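Local coordinates for chromosome partition protein Smc (Pyrococcus furiosus, PDB 3KTA), which is an SMC-family ATPase thought to be required for chromosome condensation and partitioning, here represented by the N-terminal part of its ABC-type ATP-binding head, at residues A45-L50 with V82-F86. Residues are numbered along the deposited sequence; the frame is centred on the assembly and turned at random.
Sequences AILFVL and VAIYF
Residues 45-49 form the last turn of helix 39-49, and Leu50 is the first residue to leave helical geometry; Val49 N to Ala45 O (3.0 Å) and Leu50 N to Ile46 O (3.1 Å) are its closing hydrogen bonds. Residues 82-86 lie in strand 80-87, phi/psi near -115/130, with Val82 and Ile84 (both chi1 t) pointing toward the helix. The axes cross at -90° with a closest approach of 8.2 Å, and the CA atoms of Val49 and Val82 lie 5.8 Å apart. So close an approach needs short side chains, supplied by Val49, Val82 and Ala45. Val49 (chi1 p) points toward the strand, its CG2 3.4 Å from Val82 O and its CG1 3.7 Å from Ile84 CG2. Val82 CG1 is 3.6 Å from Val49 CB and its CG2 4.0 Å from Ala45 CB. Phe48 (chi1 t) swings its ring in until CD2 is 3.6 Å from Val82 CG2. Longer Leu50 reaches further along the strand, its CD2 4.3 Å from Ile84 CD1 and 4.2 Å from Phe86 CZ, at the ring's edge. Ala83 points away. This is apolar helix-on-sheet packing, seating the helix that follows the Walker A P-loop against the antiparallel sheet of the ABC ATPase head.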
loop_
_atom_site.group_PDB
_atom_site.type_symbol
_atom_site.label_atom_id
_atom_site.label_comp_id
_atom_site.label_asym_id
_atom_site.label_seq_id
_atom_site.Cartn_x
_atom_site.Cartn_y
_atom_site.Cartn_z
ATOM N N ALA A 45 11.518 -0.838 -1.763
ATOM C CA ALA A 45 12.409 -0.668 -0.605
ATOM C C ALA A 45 11.683 -1.057 0.674
ATOM O O ALA A 45 12.264 -1.675 1.571
ATOM C CB ALA A 45 12.936 0.765 -0.531
ATOM N N ILE A 46 10.404 -0.717 0.756
ATOM C CA ILE A 46 9.587 -1.095 1.904
ATOM C C ILE A 46 9.369 -2.611 1.963
ATOM O O ILE A 46 9.554 -3.222 3.013
ATOM C CB ILE A 46 8.251 -0.340 1.906
ATOM C CG1 ILE A 46 8.518 1.164 2.026
ATOM C CG2 ILE A 46 7.330 -0.876 3.029
ATOM C CD1 ILE A 46 7.279 2.023 1.797
ATOM N N LEU A 47 8.987 -3.219 0.841
ATOM C CA LEU A 47 8.843 -4.673 0.791
ATOM C C LEU A 47 10.134 -5.366 1.244
ATOM O O LEU A 47 10.112 -6.359 2.001
ATOM C CB LEU A 47 8.527 -5.124 -0.639
ATOM C CG LEU A 47 7.159 -4.708 -1.179
ATOM C CD1 LEU A 47 6.980 -5.228 -2.602
ATOM C CD2 LEU A 47 6.070 -5.229 -0.284
ATOM N N PHE A 48 11.257 -4.842 0.761
ATOM C CA PHE A 48 12.569 -5.443 1.014
ATOM C C PHE A 48 12.941 -5.394 2.488
ATOM O O PHE A 48 13.294 -6.418 3.089
ATOM C CB PHE A 48 13.614 -4.698 0.186
ATOM C CG PHE A 48 15.028 -5.130 0.443
ATOM C CD1 PHE A 48 15.504 -6.321 -0.069
ATOM C CD2 PHE A 48 15.887 -4.313 1.160
ATOM C CE1 PHE A 48 16.832 -6.707 0.152
ATOM C CE2 PHE A 48 17.208 -4.687 1.374
ATOM C CZ PHE A 48 17.669 -5.881 0.866
ATOM N N VAL A 49 12.855 -4.204 3.074
ATOM C CA VAL A 49 13.306 -4.032 4.458
ATOM C C VAL A 49 12.394 -4.753 5.453
ATOM O O VAL A 49 12.835 -5.126 6.546
ATOM C CB VAL A 49 13.474 -2.537 4.816
ATOM C CG1 VAL A 49 12.114 -1.845 4.921
ATOM C CG2 VAL A 49 14.291 -2.392 6.107
ATOM N N LEU A 50 11.141 -4.991 5.066
ATOM C CA LEU A 50 10.191 -5.698 5.926
ATOM C C LEU A 50 10.256 -7.210 5.723
ATOM O O LEU A 50 9.402 -7.957 6.214
ATOM C CB LEU A 50 8.761 -5.189 5.699
ATOM C CG LEU A 50 8.555 -3.706 6.002
ATOM C CD1 LEU A 50 7.087 -3.312 5.781
ATOM C CD2 LEU A 50 9.016 -3.347 7.408
ATOM N N VAL A 82 18.577 -1.084 2.926
ATOM C CA VAL A 82 17.475 -0.196 3.272
ATOM C C VAL A 82 17.331 -0.161 4.784
ATOM O O VAL A 82 17.384 -1.208 5.441
ATOM C CB VAL A 82 16.152 -0.673 2.641
ATOM C CG1 VAL A 82 14.990 0.252 3.034
ATOM C CG2 VAL A 82 16.294 -0.717 1.116
ATOM N N ALA A 83 17.181 1.045 5.322
ATOM C CA ALA A 83 16.806 1.214 6.718
ATOM C C ALA A 83 15.442 1.883 6.784
ATOM O O ALA A 83 15.172 2.840 6.053
ATOM C CB ALA A 83 17.840 2.044 7.462
ATOM N N ILE A 84 14.576 1.375 7.654
ATOM C CA ILE A 84 13.267 1.969 7.846
ATOM C C ILE A 84 13.134 2.427 9.304
ATOM O O ILE A 84 13.494 1.689 10.235
ATOM C CB ILE A 84 12.136 0.994 7.414
ATOM C CG1 ILE A 84 10.775 1.707 7.441
ATOM C CG2 ILE A 84 12.133 -0.292 8.288
ATOM C CD1 ILE A 84 9.661 0.901 6.763
ATOM N N TYR A 85 12.686 3.660 9.495
ATOM C CA TYR A 85 12.571 4.251 10.837
ATOM C C TYR A 85 11.091 4.381 11.200
ATOM O O TYR A 85 10.347 5.140 10.556
ATOM C CB TYR A 85 13.260 5.624 10.870
ATOM C CG TYR A 85 14.764 5.546 10.694
ATOM C CD1 TYR A 85 15.323 5.191 9.476
ATOM C CD2 TYR A 85 15.616 5.800 11.753
ATOM C CE1 TYR A 85 16.702 5.101 9.306
ATOM C CE2 TYR A 85 16.998 5.711 11.597
ATOM C CZ TYR A 85 17.532 5.359 10.374
ATOM O OH TYR A 85 18.905 5.274 10.213
ATOM N N PHE A 86 10.652 3.629 12.209
ATOM C CA PHE A 86 9.271 3.720 12.666
ATOM C C PHE A 86 9.160 4.580 13.910
ATOM O O PHE A 86 9.919 4.407 14.872
ATOM C CB PHE A 86 8.715 2.345 13.014
ATOM C CG PHE A 86 8.356 1.510 11.831
ATOM C CD1 PHE A 86 9.238 0.540 11.356
ATOM C CD2 PHE A 86 7.124 1.670 11.205
ATOM C CE1 PHE A 86 8.902 -0.253 10.264
ATOM C CE2 PHE A 86 6.780 0.873 10.116
ATOM C CZ PHE A 86 7.667 -0.074 9.646
#